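Local structure of aminopeptidase N family protein (Idiomarina loihiensis L2TR, 4FGM) at residues Q29-L33 / L113-T119; L60-V64 / L74-K78; G231-G235 / L245-R249; L337-R342 / A567-L573; K519-H525 / V546-F551. The protein belongs to the zinc-binding M61 peptidase family and probably acts as an aminopeptidase, removing residues from the N-termini of peptides. All coordinates share one frame; numbering follows the deposited sequence.

Interaction 1 of 5, residues Q29-L33 / L113-T119; sequences QELWL and LAVEGQT
Leu113 sets its CD2 methyl 3.6 Å from Leu33 CB, the two side chains crossing at about a right angle. Ala114 then forms an antiparallel hydrogen-bonded pair with Trp32, with backbone bonds both ways. On the same side of the sheet, Ala114 CB sits over one face of the Trp32 indole, 3.8 Å from the five-membered ring centroid. Val115 pairs with Leu31; Leu31 packs on Leu20 and Ile22, and Val115 on Ile22. Glu116 is held at both its backbone N and its O: the N bonds Glu30 O at 3.0 Å, while the O accepts Gln29 NE2 at 2.8 Å, in the carbonyl plane and on a lone pair. Gln29 CG lies anti to the backbone N (chi1 177°), and a bend at chi2 brings the amide there. The same NE2 also donates to Glu30 O, reaching it from the opposite face to Glu116 N. Both amide hydrogens are thus engaged in the amide plane, which fixes its rotation. At the end of the type II turn, Gln118 NE2 bonds Gln29 OE1 weakly; its stronger partner is Gln24 O. Glu30 OE1 and Glu116 OE1 stand 4.5 Å apart, and their shared salt-bridge partner, Arg71, probably offsets the like charges.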
# COMPACT_ATOMS: atom_id res chain seq x y z
N GLN A 29 34.88 -9.40 -10.04
CA GLN A 29 33.77 -8.48 -9.82
C GLN A 29 32.45 -9.22 -9.63
O GLN A 29 32.15 -10.18 -10.35
CB GLN A 29 33.65 -7.52 -11.01
CG GLN A 29 32.48 -6.54 -10.95
CD GLN A 29 32.65 -5.45 -9.91
OE1 GLN A 29 33.56 -4.63 -9.98
NE2 GLN A 29 31.75 -5.44 -8.93
N GLU A 30 31.65 -8.76 -8.66
CA GLU A 30 30.36 -9.38 -8.39
C GLU A 30 29.20 -8.48 -8.79
O GLU A 30 29.29 -7.26 -8.72
CB GLU A 30 30.23 -9.74 -6.91
CG GLU A 30 31.16 -10.86 -6.47
CD GLU A 30 31.05 -11.17 -4.98
OE1 GLU A 30 30.27 -10.49 -4.28
OE2 GLU A 30 31.76 -12.09 -4.52
N LEU A 31 28.11 -9.11 -9.22
CA LEU A 31 26.89 -8.43 -9.62
C LEU A 31 25.77 -9.03 -8.78
O LEU A 31 25.73 -10.26 -8.58
CB LEU A 31 26.62 -8.69 -11.11
CG LEU A 31 27.78 -8.44 -12.08
CD1 LEU A 31 27.44 -9.00 -13.46
CD2 LEU A 31 28.07 -6.97 -12.15
N TRP A 32 24.88 -8.19 -8.26
CA TRP A 32 23.78 -8.70 -7.45
C TRP A 32 22.46 -7.98 -7.71
O TRP A 32 22.44 -6.84 -8.21
CB TRP A 32 24.11 -8.63 -5.96
CG TRP A 32 24.37 -7.25 -5.44
CD1 TRP A 32 25.57 -6.59 -5.42
CD2 TRP A 32 23.41 -6.34 -4.87
NE1 TRP A 32 25.42 -5.34 -4.88
CE2 TRP A 32 24.10 -5.16 -4.53
CE3 TRP A 32 22.04 -6.42 -4.62
CZ2 TRP A 32 23.47 -4.05 -3.96
CZ3 TRP A 32 21.40 -5.31 -4.04
CH2 TRP A 32 22.12 -4.15 -3.72
N LEU A 33 21.36 -8.64 -7.37
CA LEU A 33 20.04 -8.07 -7.56
C LEU A 33 19.29 -8.04 -6.24
O LEU A 33 19.32 -9.00 -5.46
CB LEU A 33 19.25 -8.88 -8.59
CG LEU A 33 18.01 -8.16 -9.11
CD1 LEU A 33 18.46 -6.99 -9.99
CD2 LEU A 33 17.12 -9.12 -9.92
N LEU A 113 20.91 -5.23 -12.53
CA LEU A 113 21.85 -5.79 -11.57
C LEU A 113 22.75 -4.68 -11.03
O LEU A 113 23.17 -3.79 -11.76
CB LEU A 113 22.72 -6.86 -12.22
CG LEU A 113 22.05 -8.17 -12.61
CD1 LEU A 113 23.05 -9.06 -13.32
CD2 LEU A 113 21.51 -8.87 -11.36
N ALA A 114 23.03 -4.73 -9.73
CA ALA A 114 23.90 -3.74 -9.11
C ALA A 114 25.35 -4.22 -9.22
O ALA A 114 25.62 -5.42 -9.12
CB ALA A 114 23.53 -3.56 -7.65
N VAL A 115 26.27 -3.29 -9.45
CA VAL A 115 27.70 -3.62 -9.55
C VAL A 115 28.32 -3.48 -8.16
O VAL A 115 28.44 -2.36 -7.65
CB VAL A 115 28.44 -2.68 -10.54
CG1 VAL A 115 29.91 -3.08 -10.62
CG2 VAL A 115 27.80 -2.76 -11.92
N GLU A 116 28.68 -4.60 -7.56
CA GLU A 116 29.28 -4.61 -6.22
C GLU A 116 30.43 -3.63 -6.04
O GLU A 116 31.38 -3.62 -6.82
CB GLU A 116 29.77 -6.01 -5.87
CG GLU A 116 30.33 -6.14 -4.46
CD GLU A 116 29.30 -5.91 -3.37
OE1 GLU A 116 28.22 -6.54 -3.43
OE2 GLU A 116 29.56 -5.11 -2.45
N GLY A 117 30.32 -2.79 -5.01
CA GLY A 117 31.36 -1.82 -4.73
C GLY A 117 31.29 -0.54 -5.54
O GLY A 117 31.91 0.46 -5.18
N GLN A 118 30.56 -0.55 -6.65
CA GLN A 118 30.44 0.64 -7.49
C GLN A 118 28.99 1.10 -7.49
O GLN A 118 28.53 1.77 -8.41
CB GLN A 118 30.90 0.32 -8.91
CG GLN A 118 32.33 -0.18 -8.98
CD GLN A 118 32.76 -0.49 -10.39
OE1 GLN A 118 32.72 0.37 -11.27
NE2 GLN A 118 33.19 -1.73 -10.62
N THR A 119 28.30 0.74 -6.43
CA THR A 119 26.89 1.05 -6.25
C THR A 119 26.57 2.51 -5.91
O THR A 119 25.43 2.95 -6.06
CB THR A 119 26.31 0.08 -5.18
OG1 THR A 119 25.21 -0.65 -5.76
CG2 THR A 119 25.90 0.82 -3.92

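Interaction 2 of 5, residues L60-V64 / L74-K78; sequences LSLPV and LARSK
Leu62 lays its branched end over Ala75: CD1 touches Ala75 CB at 3.7 Å, and CD2 comes equally near to Ala75 O. The side chain is swung across because CG stands opposite the backbone N (chi1 -178°), beside the carbonyl carbon, and CD1 also grazes Arg76 O. The same Ala75 methyl also meets the Pro63 ring, 3.7 Å from Pro63 CD, so one small side chain fills the place where two larger ones converge. Between these apolar contacts runs a single backbone hydrogen bond, Ala75 N to Pro63 O at 2.9 Å, with the donor tilted 22° from the carbonyl plane. One residue further on, Val64 and Leu74 form an antiparallel non-hydrogen-bonded pair. Here the CD2 branch of Leu74 meets both CB and CG2 of Val64, the latter at 3.9 Å. Leu74 and Leu62 continue this apolar layer onto Ala55 and Val81 of the neighbouring strands 53-57 and 81-91. Beyond Ala75 the backbone pairing ends, though Leu62 still reaches Ser77 CB as well as Arg76 O; Arg76 points away and forms a salt bridge with Asp27, whereas Ser77 OG bonds Ser57 OG. Two strands, 60-68 and 71-74, joined by a two-residue connection, make this the open end of a beta hairpin in the mainly beta N-terminal part of the M61 peptidase.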
# COMPACT_ATOMS: atom_id res chain seq x y z
N LEU A 60 35.61 -10.77 -26.69
CA LEU A 60 35.63 -12.20 -26.36
C LEU A 60 34.63 -12.50 -25.25
O LEU A 60 34.42 -11.67 -24.36
CB LEU A 60 37.03 -12.61 -25.91
CG LEU A 60 38.15 -12.41 -26.94
CD1 LEU A 60 39.50 -12.70 -26.32
CD2 LEU A 60 37.88 -13.31 -28.13
N SER A 61 34.02 -13.67 -25.31
CA SER A 61 33.07 -14.03 -24.26
C SER A 61 33.86 -14.06 -22.97
O SER A 61 35.02 -14.47 -22.95
CB SER A 61 32.44 -15.40 -24.53
OG SER A 61 33.38 -16.44 -24.36
N LEU A 62 33.24 -13.60 -21.89
CA LEU A 62 33.90 -13.58 -20.59
C LEU A 62 33.16 -14.53 -19.66
O LEU A 62 31.93 -14.51 -19.59
CB LEU A 62 33.90 -12.17 -20.00
CG LEU A 62 34.59 -11.97 -18.65
CD1 LEU A 62 36.08 -12.27 -18.77
CD2 LEU A 62 34.38 -10.55 -18.18
N PRO A 63 33.90 -15.38 -18.95
CA PRO A 63 33.26 -16.33 -18.03
C PRO A 63 32.57 -15.62 -16.86
O PRO A 63 33.09 -14.64 -16.32
CB PRO A 63 34.42 -17.20 -17.56
CG PRO A 63 35.39 -17.13 -18.72
CD PRO A 63 35.33 -15.67 -19.07
N VAL A 64 31.40 -16.13 -16.49
CA VAL A 64 30.64 -15.58 -15.37
C VAL A 64 29.89 -16.74 -14.74
O VAL A 64 29.29 -17.54 -15.45
CB VAL A 64 29.64 -14.51 -15.84
CG1 VAL A 64 28.73 -15.08 -16.91
CG2 VAL A 64 28.82 -14.02 -14.67
N LEU A 74 32.11 -12.32 -12.05
CA LEU A 74 32.76 -12.22 -13.35
C LEU A 74 34.23 -12.60 -13.33
O LEU A 74 34.91 -12.41 -12.32
CB LEU A 74 32.67 -10.78 -13.88
CG LEU A 74 31.33 -10.14 -14.23
CD1 LEU A 74 31.53 -8.64 -14.38
CD2 LEU A 74 30.77 -10.75 -15.51
N ALA A 75 34.72 -13.15 -14.44
CA ALA A 75 36.13 -13.50 -14.53
C ALA A 75 36.86 -12.15 -14.63
O ALA A 75 36.26 -11.14 -15.02
CB ALA A 75 36.38 -14.34 -15.76
N ARG A 76 38.14 -12.14 -14.27
CA ARG A 76 38.95 -10.92 -14.33
C ARG A 76 39.09 -10.37 -15.74
O ARG A 76 39.10 -11.13 -16.72
CB ARG A 76 40.35 -11.19 -13.80
CG ARG A 76 40.44 -11.48 -12.32
CD ARG A 76 41.80 -12.07 -11.99
NE ARG A 76 41.99 -12.20 -10.55
CZ ARG A 76 42.19 -11.17 -9.73
NH1 ARG A 76 42.24 -9.93 -10.22
NH2 ARG A 76 42.34 -11.37 -8.43
N SER A 77 39.20 -9.06 -15.86
CA SER A 77 39.38 -8.44 -17.16
C SER A 77 40.03 -7.08 -17.03
O SER A 77 39.72 -6.32 -16.12
CB SER A 77 38.04 -8.30 -17.88
OG SER A 77 38.20 -7.64 -19.12
N LYS A 78 40.95 -6.78 -17.95
CA LYS A 78 41.65 -5.50 -17.96
C LYS A 78 40.83 -4.47 -18.71
O LYS A 78 41.09 -3.27 -18.64
CB LYS A 78 43.00 -5.64 -18.66
CG LYS A 78 44.04 -6.46 -17.92
CD LYS A 78 45.19 -6.84 -18.84
CE LYS A 78 46.42 -7.29 -18.07
NZ LYS A 78 46.11 -8.37 -17.08

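Interaction 3 of 5, residues G231-G235 / L245-R249; sequences GNGFG and LLCSR
Gly231, Leu246 and Gly233 have the most surface covered here. Gly231 receives the end of Arg249, whose NH2 comes to 3.4 Å from Gly231 CA; a bend at chi3 (35°) folds the long chain back to that point. Gly231 O also rests near Ser248 CB. Gly233 is held by Ser248: its N donates to Ser248 OG at 3.0 Å in a nearly straight bond, 165° at the hydrogen, so that a side chain takes the place of a backbone acceptor. Gly233 O lies over the backbone of Cys247, with Gly233 O and Cys247 CA 3.2 Å apart in a CA-H...O contact. Leu246 reaches alongside Gly233 with its CD2 methyl, 4.3 Å from Gly233 CA, where the glycine leaves room for it. Its backbone N bonds Gly235 O at 2.7 Å, and Leu246 O lies 3.2 Å from Phe234 CA. Along its other edge strand 242-248 is hydrogen-bonded to strand 222-230, and Leu245 touches Leu270 and Glu274 of helix 262-277. Residues 231-235 lead into strand 235-238, at the edge of a five-stranded mixed sheet; Gly236, Leu237 and Glu238 of that strand line the maleic acid pocket beside the zinc site.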
# COMPACT_ATOMS: atom_id res chain seq x y z
N GLY A 231 -9.45 -4.25 -14.69
CA GLY A 231 -10.84 -4.43 -14.31
C GLY A 231 -11.03 -4.47 -12.81
O GLY A 231 -11.93 -3.84 -12.25
N ASN A 232 -10.15 -5.21 -12.15
CA ASN A 232 -10.22 -5.36 -10.71
C ASN A 232 -8.82 -5.48 -10.13
O ASN A 232 -8.20 -6.53 -10.21
CB ASN A 232 -11.06 -6.58 -10.35
CG ASN A 232 -11.29 -6.72 -8.87
OD1 ASN A 232 -11.23 -5.74 -8.13
ND2 ASN A 232 -11.56 -7.94 -8.43
N GLY A 233 -8.33 -4.38 -9.57
CA GLY A 233 -7.00 -4.39 -8.99
C GLY A 233 -6.77 -3.18 -8.11
O GLY A 233 -7.32 -2.11 -8.36
N PHE A 234 -5.97 -3.36 -7.08
CA PHE A 234 -5.67 -2.26 -6.17
C PHE A 234 -4.23 -2.37 -5.71
O PHE A 234 -3.71 -3.47 -5.54
CB PHE A 234 -6.60 -2.28 -4.96
CG PHE A 234 -6.58 -1.02 -4.16
CD1 PHE A 234 -5.97 -0.98 -2.90
CD2 PHE A 234 -7.15 0.15 -4.67
CE1 PHE A 234 -5.94 0.21 -2.16
CE2 PHE A 234 -7.12 1.33 -3.95
CZ PHE A 234 -6.52 1.37 -2.69
N GLY A 235 -3.59 -1.23 -5.51
CA GLY A 235 -2.21 -1.25 -5.06
C GLY A 235 -1.43 -0.04 -5.52
O GLY A 235 -1.75 0.58 -6.55
N LEU A 245 0.75 2.99 -9.45
CA LEU A 245 -0.55 2.57 -8.97
C LEU A 245 -1.23 1.56 -9.88
O LEU A 245 -1.07 1.59 -11.10
CB LEU A 245 -1.49 3.77 -8.86
CG LEU A 245 -0.99 5.05 -8.19
CD1 LEU A 245 -1.99 6.18 -8.49
CD2 LEU A 245 -0.81 4.82 -6.69
N LEU A 246 -1.99 0.66 -9.27
CA LEU A 246 -2.77 -0.31 -10.02
C LEU A 246 -4.18 -0.09 -9.48
O LEU A 246 -4.42 -0.28 -8.29
CB LEU A 246 -2.33 -1.74 -9.73
CG LEU A 246 -3.21 -2.79 -10.41
CD1 LEU A 246 -3.12 -2.64 -11.92
CD2 LEU A 246 -2.78 -4.19 -9.96
N CYS A 247 -5.09 0.34 -10.33
CA CYS A 247 -6.46 0.58 -9.88
C CYS A 247 -7.52 0.00 -10.79
O CYS A 247 -7.25 -0.36 -11.93
CB CYS A 247 -6.70 2.09 -9.73
SG CYS A 247 -6.85 2.94 -11.29
N SER A 248 -8.74 -0.08 -10.27
CA SER A 248 -9.86 -0.61 -11.03
C SER A 248 -10.45 0.48 -11.91
O SER A 248 -10.52 1.64 -11.52
CB SER A 248 -10.92 -1.15 -10.07
OG SER A 248 -10.35 -2.15 -9.24
N ARG A 249 -10.86 0.08 -13.10
CA ARG A 249 -11.42 1.01 -14.08
C ARG A 249 -12.63 1.76 -13.54
O ARG A 249 -12.92 2.87 -13.98
CB ARG A 249 -11.78 0.24 -15.34
CG ARG A 249 -12.02 1.09 -16.57
CD ARG A 249 -11.92 0.21 -17.83
NE ARG A 249 -12.43 -1.12 -17.56
CZ ARG A 249 -11.71 -2.23 -17.58
NH1 ARG A 249 -10.42 -2.19 -17.88
NH2 ARG A 249 -12.28 -3.38 -17.26

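Interaction 4 of 5, residues L337-R342 / A567-L573; sequences LSRVER and AKSSYVL
The Tyr571 ring is met at its edge, near its own plane, by Ser338 OG, while Leu337 and Glu341 approach obliquely. Leu337 CD2 lies 3.6 Å from Tyr571 CD2, and Glu341 CB is 3.7 Å from Tyr571 CE1. Both side chains cross the tyrosine at about a right angle. The other flat group, the Arg342 guanidinium, is likewise oblique to Ser569 and Ala567; it forms a salt bridge with Glu507 and a cation-pi contact with Tyr504. This is a helix packed against a two-stranded antiparallel sheet: residues 337-342 of helix 326-342 run roughly antiparallel to residues 570-573 of strand 570-575, which pairs with strand 461-466, the local axes being 7.3 Å apart at 153°. At the ring's root, Ser338 OG accepts Tyr571 N at 2.7 Å with an angle of 169° at the hydrogen. With OG opposite its carbonyl carbon (chi1 -57°), the serine aims across at the strand, and the carbonyls of Gly334 and Gly475 both lie within bonding reach of the single hydroxyl hydrogen. Leu337 CD2 also reaches Leu573 CD1, carrying the apolar patch along the strand. Where the chain enters the strand, Ser569 and Ser570 both face Gln466 in a classic beta bulge. Ser569 CB packs against Arg342 CD, whereas the buried Ser569 OG and Arg342 NE have no polar partner in the model. Between the two backbones one water donates to both Ser338 O at 2.6 Å and Ser569 O at 2.7 Å.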
# COMPACT_ATOMS: atom_id res chain seq x y z
N LEU A 337 -12.05 1.83 12.38
CA LEU A 337 -12.28 1.51 13.78
C LEU A 337 -12.84 0.09 13.90
O LEU A 337 -12.36 -0.71 14.69
CB LEU A 337 -13.24 2.52 14.40
CG LEU A 337 -13.41 2.47 15.92
CD1 LEU A 337 -12.05 2.44 16.59
CD2 LEU A 337 -14.21 3.67 16.39
N SER A 338 -13.85 -0.21 13.09
CA SER A 338 -14.49 -1.52 13.10
C SER A 338 -13.52 -2.66 12.78
O SER A 338 -13.59 -3.73 13.38
CB SER A 338 -15.65 -1.55 12.12
OG SER A 338 -16.59 -0.53 12.41
N ARG A 339 -12.63 -2.44 11.82
CA ARG A 339 -11.68 -3.48 11.44
C ARG A 339 -10.70 -3.81 12.55
O ARG A 339 -10.41 -4.98 12.80
CB ARG A 339 -10.93 -3.07 10.17
CG ARG A 339 -11.82 -2.88 8.95
CD ARG A 339 -10.99 -2.84 7.68
NE ARG A 339 -9.93 -1.84 7.75
CZ ARG A 339 -10.03 -0.60 7.28
NH1 ARG A 339 -11.15 -0.20 6.70
NH2 ARG A 339 -9.01 0.23 7.39
N VAL A 340 -10.18 -2.79 13.23
CA VAL A 340 -9.22 -3.03 14.30
C VAL A 340 -9.88 -3.78 15.45
O VAL A 340 -9.30 -4.73 15.99
CB VAL A 340 -8.64 -1.70 14.84
CG1 VAL A 340 -7.75 -1.97 16.04
CG2 VAL A 340 -7.86 -0.99 13.75
N GLU A 341 -11.09 -3.37 15.81
CA GLU A 341 -11.82 -3.97 16.92
C GLU A 341 -12.49 -5.32 16.65
O GLU A 341 -12.90 -6.01 17.58
CB GLU A 341 -12.89 -3.00 17.42
CG GLU A 341 -12.35 -1.68 17.96
CD GLU A 341 -11.28 -1.88 19.03
OE1 GLU A 341 -11.44 -2.79 19.87
OE2 GLU A 341 -10.28 -1.13 19.02
N ARG A 342 -12.57 -5.71 15.38
CA ARG A 342 -13.21 -6.96 14.99
C ARG A 342 -12.61 -8.26 15.51
O ARG A 342 -13.34 -9.12 16.01
CB ARG A 342 -13.31 -7.04 13.47
CG ARG A 342 -14.04 -8.28 12.95
CD ARG A 342 -15.50 -8.31 13.39
NE ARG A 342 -15.80 -9.48 14.21
CZ ARG A 342 -16.60 -10.47 13.83
NH1 ARG A 342 -17.19 -10.43 12.64
NH2 ARG A 342 -16.82 -11.49 14.64
N ALA A 567 -21.33 -10.25 17.68
CA ALA A 567 -20.54 -9.10 18.10
C ALA A 567 -21.08 -7.82 17.49
O ALA A 567 -21.46 -7.79 16.31
CB ALA A 567 -19.07 -9.30 17.70
N LYS A 568 -21.14 -6.76 18.29
CA LYS A 568 -21.58 -5.46 17.80
C LYS A 568 -20.26 -4.86 17.30
O LYS A 568 -19.64 -4.02 17.95
CB LYS A 568 -22.19 -4.64 18.95
CG LYS A 568 -23.65 -5.02 19.25
CD LYS A 568 -24.09 -4.58 20.64
CE LYS A 568 -25.54 -4.96 20.93
NZ LYS A 568 -26.52 -4.08 20.23
N SER A 569 -19.85 -5.35 16.13
CA SER A 569 -18.60 -4.99 15.48
C SER A 569 -18.59 -3.77 14.56
O SER A 569 -17.52 -3.27 14.21
CB SER A 569 -18.08 -6.21 14.71
OG SER A 569 -19.06 -6.71 13.82
N SER A 570 -19.75 -3.30 14.14
CA SER A 570 -19.80 -2.12 13.29
C SER A 570 -19.77 -0.86 14.15
O SER A 570 -20.71 -0.60 14.90
CB SER A 570 -21.06 -2.12 12.42
OG SER A 570 -20.89 -2.89 11.25
N TYR A 571 -18.70 -0.09 14.05
CA TYR A 571 -18.60 1.16 14.81
C TYR A 571 -19.07 2.28 13.89
O TYR A 571 -18.36 2.69 12.97
CB TYR A 571 -17.15 1.41 15.26
CG TYR A 571 -16.70 0.55 16.42
CD1 TYR A 571 -16.68 -0.85 16.32
CD2 TYR A 571 -16.34 1.12 17.65
CE1 TYR A 571 -16.31 -1.65 17.40
CE2 TYR A 571 -15.96 0.33 18.73
CZ TYR A 571 -15.96 -1.06 18.60
OH TYR A 571 -15.62 -1.85 19.68
N VAL A 572 -20.28 2.78 14.13
CA VAL A 572 -20.84 3.85 13.32
C VAL A 572 -20.57 5.20 13.99
O VAL A 572 -20.91 5.41 15.16
CB VAL A 572 -22.36 3.65 13.13
CG1 VAL A 572 -22.96 4.83 12.37
CG2 VAL A 572 -22.60 2.36 12.37
N LEU A 573 -19.94 6.11 13.25
CA LEU A 573 -19.60 7.43 13.76
C LEU A 573 -20.43 8.54 13.15
O LEU A 573 -20.66 8.57 11.94
CB LEU A 573 -18.12 7.73 13.52
CG LEU A 573 -17.14 7.34 14.63
CD1 LEU A 573 -17.41 5.93 15.10
CD2 LEU A 573 -15.72 7.49 14.13
O HOH W 1 -15.32 -4.63 15.05

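Interaction 5 of 5, residues K519-H525 / V546-F551; sequences KIIAIDH and VTIHAF
Lys519 and Phe551 start an antiparallel pairing, each bonding the other's backbone, with Lys519 N to Phe551 O at 2.9 Å. The strand axes come within 4.4 Å and make an angle of 146°. After the Ile520-Ala550 pair the register slips by one: Ile521 and Ala522 both face His549, a classic beta bulge, and His549 O accepts from Ile521 N at 2.7 Å and from Ala522 N at 3.2 Å. The pairing then resumes through His549 N to Ala522 O, and Asp524 N bonds Thr547 O. On one face of the sheet Ile520, Ile523, Ile548 and Ala550 form an apolar row. Ile523 and Ile548 lie side by side pointing the same way, CG1 of the first 3.9 Å from CD1 of the second. Ile520 and Ile548 each hold CG2 anti to the backbone N, which brings these two methyls together. The other face carries His549 and Phe551. At the edge of the His549 ring, its CE1 approaches His525 ND1 to 3.6 Å, the ring planes 58° apart. A water ties these ends together, accepting from His525 N, donating to Thr547 O and lying in the plane of the His549 ring 2.7 Å from ND1. A second water joins Asp524 OD1 to Thr547 N, while Asp524 OD2 bonds Tyr540 OH. The small antiparallel sheet is consistent with a PDZ-like domain: strand 497-503 flanks 519-523, strand 555-562 flanks 545-552, and Phe487 covers Ile520 and Ile523.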
# COMPACT_ATOMS: atom_id res chain seq x y z
N LYS A 519 -16.71 -25.10 2.20
CA LYS A 519 -17.79 -24.50 1.42
C LYS A 519 -19.12 -24.94 1.99
O LYS A 519 -19.50 -26.11 1.90
CB LYS A 519 -17.72 -24.89 -0.06
CG LYS A 519 -18.91 -24.34 -0.85
CD LYS A 519 -18.53 -23.80 -2.22
CE LYS A 519 -18.24 -24.91 -3.21
NZ LYS A 519 -19.42 -25.81 -3.37
N ILE A 520 -19.82 -24.00 2.61
CA ILE A 520 -21.12 -24.28 3.19
C ILE A 520 -22.08 -24.50 2.03
O ILE A 520 -22.22 -23.67 1.15
CB ILE A 520 -21.60 -23.12 4.07
CG1 ILE A 520 -20.64 -22.93 5.25
CG2 ILE A 520 -22.99 -23.41 4.61
CD1 ILE A 520 -20.90 -21.69 6.08
N ILE A 521 -22.74 -25.65 2.06
CA ILE A 521 -23.65 -26.06 1.01
C ILE A 521 -25.12 -25.94 1.42
O ILE A 521 -25.99 -25.69 0.60
CB ILE A 521 -23.27 -27.49 0.56
CG1 ILE A 521 -23.03 -27.48 -0.94
CG2 ILE A 521 -24.27 -28.53 1.03
CD1 ILE A 521 -21.87 -26.59 -1.33
N ALA A 522 -25.40 -26.13 2.71
CA ALA A 522 -26.77 -26.00 3.20
C ALA A 522 -26.79 -25.55 4.65
O ALA A 522 -25.86 -25.82 5.41
CB ALA A 522 -27.51 -27.34 3.06
N ILE A 523 -27.85 -24.85 5.02
CA ILE A 523 -28.05 -24.37 6.38
C ILE A 523 -29.46 -24.82 6.75
O ILE A 523 -30.41 -24.50 6.04
CB ILE A 523 -27.94 -22.83 6.47
CG1 ILE A 523 -26.51 -22.39 6.12
CG2 ILE A 523 -28.30 -22.36 7.88
CD1 ILE A 523 -26.41 -20.92 5.77
N ASP A 524 -29.59 -25.57 7.84
CA ASP A 524 -30.89 -26.07 8.28
C ASP A 524 -31.55 -26.88 7.15
O ASP A 524 -32.77 -26.86 6.98
CB ASP A 524 -31.80 -24.89 8.68
CG ASP A 524 -32.86 -25.30 9.68
OD1 ASP A 524 -32.93 -26.50 10.02
OD2 ASP A 524 -33.61 -24.41 10.14
N HIS A 525 -30.73 -27.58 6.37
CA HIS A 525 -31.19 -28.41 5.26
C HIS A 525 -31.66 -27.62 4.05
O HIS A 525 -32.25 -28.18 3.13
CB HIS A 525 -32.30 -29.36 5.73
CG HIS A 525 -31.90 -30.18 6.91
ND1 HIS A 525 -31.06 -31.27 6.81
CD2 HIS A 525 -32.17 -30.04 8.23
CE1 HIS A 525 -30.83 -31.76 8.01
NE2 HIS A 525 -31.49 -31.03 8.89
N VAL A 546 -28.98 -25.15 14.38
CA VAL A 546 -29.27 -25.66 13.05
C VAL A 546 -28.13 -26.56 12.61
O VAL A 546 -27.03 -26.51 13.17
CB VAL A 546 -29.41 -24.54 12.02
CG1 VAL A 546 -30.56 -23.62 12.39
CG2 VAL A 546 -28.11 -23.77 11.91
N THR A 547 -28.41 -27.38 11.62
CA THR A 547 -27.41 -28.28 11.08
C THR A 547 -26.78 -27.59 9.88
O THR A 547 -27.47 -26.94 9.10
CB THR A 547 -28.05 -29.62 10.67
OG1 THR A 547 -28.54 -30.27 11.85
CG2 THR A 547 -27.03 -30.52 9.99
N ILE A 548 -25.47 -27.72 9.74
CA ILE A 548 -24.77 -27.11 8.62
C ILE A 548 -24.14 -28.22 7.81
O ILE A 548 -23.54 -29.14 8.38
CB ILE A 548 -23.61 -26.18 9.07
CG1 ILE A 548 -24.13 -25.06 9.97
CG2 ILE A 548 -22.88 -25.65 7.84
CD1 ILE A 548 -25.06 -24.09 9.29
N HIS A 549 -24.28 -28.15 6.49
CA HIS A 549 -23.65 -29.15 5.63
C HIS A 549 -22.60 -28.39 4.85
O HIS A 549 -22.91 -27.40 4.17
CB HIS A 549 -24.66 -29.78 4.67
CG HIS A 549 -25.60 -30.74 5.32
ND1 HIS A 549 -26.84 -30.37 5.79
CD2 HIS A 549 -25.48 -32.07 5.59
CE1 HIS A 549 -27.45 -31.42 6.31
NE2 HIS A 549 -26.64 -32.46 6.20
N ALA A 550 -21.35 -28.83 4.94
CA ALA A 550 -20.30 -28.13 4.25
C ALA A 550 -19.21 -29.07 3.83
O ALA A 550 -18.97 -30.10 4.45
CB ALA A 550 -19.73 -27.04 5.14
N PHE A 551 -18.56 -28.71 2.75
CA PHE A 551 -17.47 -29.51 2.22
C PHE A 551 -16.11 -29.04 2.69
O PHE A 551 -15.84 -27.81 2.67
CB PHE A 551 -17.43 -29.45 0.71
CG PHE A 551 -18.38 -30.36 0.03
CD1 PHE A 551 -18.17 -31.74 0.08
CD2 PHE A 551 -19.47 -29.86 -0.67
CE1 PHE A 551 -19.04 -32.61 -0.56
CE2 PHE A 551 -20.35 -30.71 -1.32
CZ PHE A 551 -20.14 -32.09 -1.27
O HOH W 2 -31.16 -28.09 11.47
O HOH W 3 -28.01 -28.09 6.52

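Interactions 1 and 2 belong together: their centres are 15 Å apart, Gln29 O probably accepts a hydrogen bond from Leu74 N, and Leu31 CD1 packs on Leu74 CG, so strand 71-74 lies between strands 30-32 and 60-68 and links the two contacts. Interaction 3 is the one beside the zinc site; the side chain of Leu245 is about 7 Å from that of the zinc ligand His273, and Gly235 about 6 Å from the bound maleic acid. Interaction 4 is about 26 Å from interaction 3 between centres, nearest atoms about 10 Å apart, and joins the helical part to the C-terminal strand. Interaction 5 falls within the chain segment that interaction 4 brackets, its centre about 28 Å away.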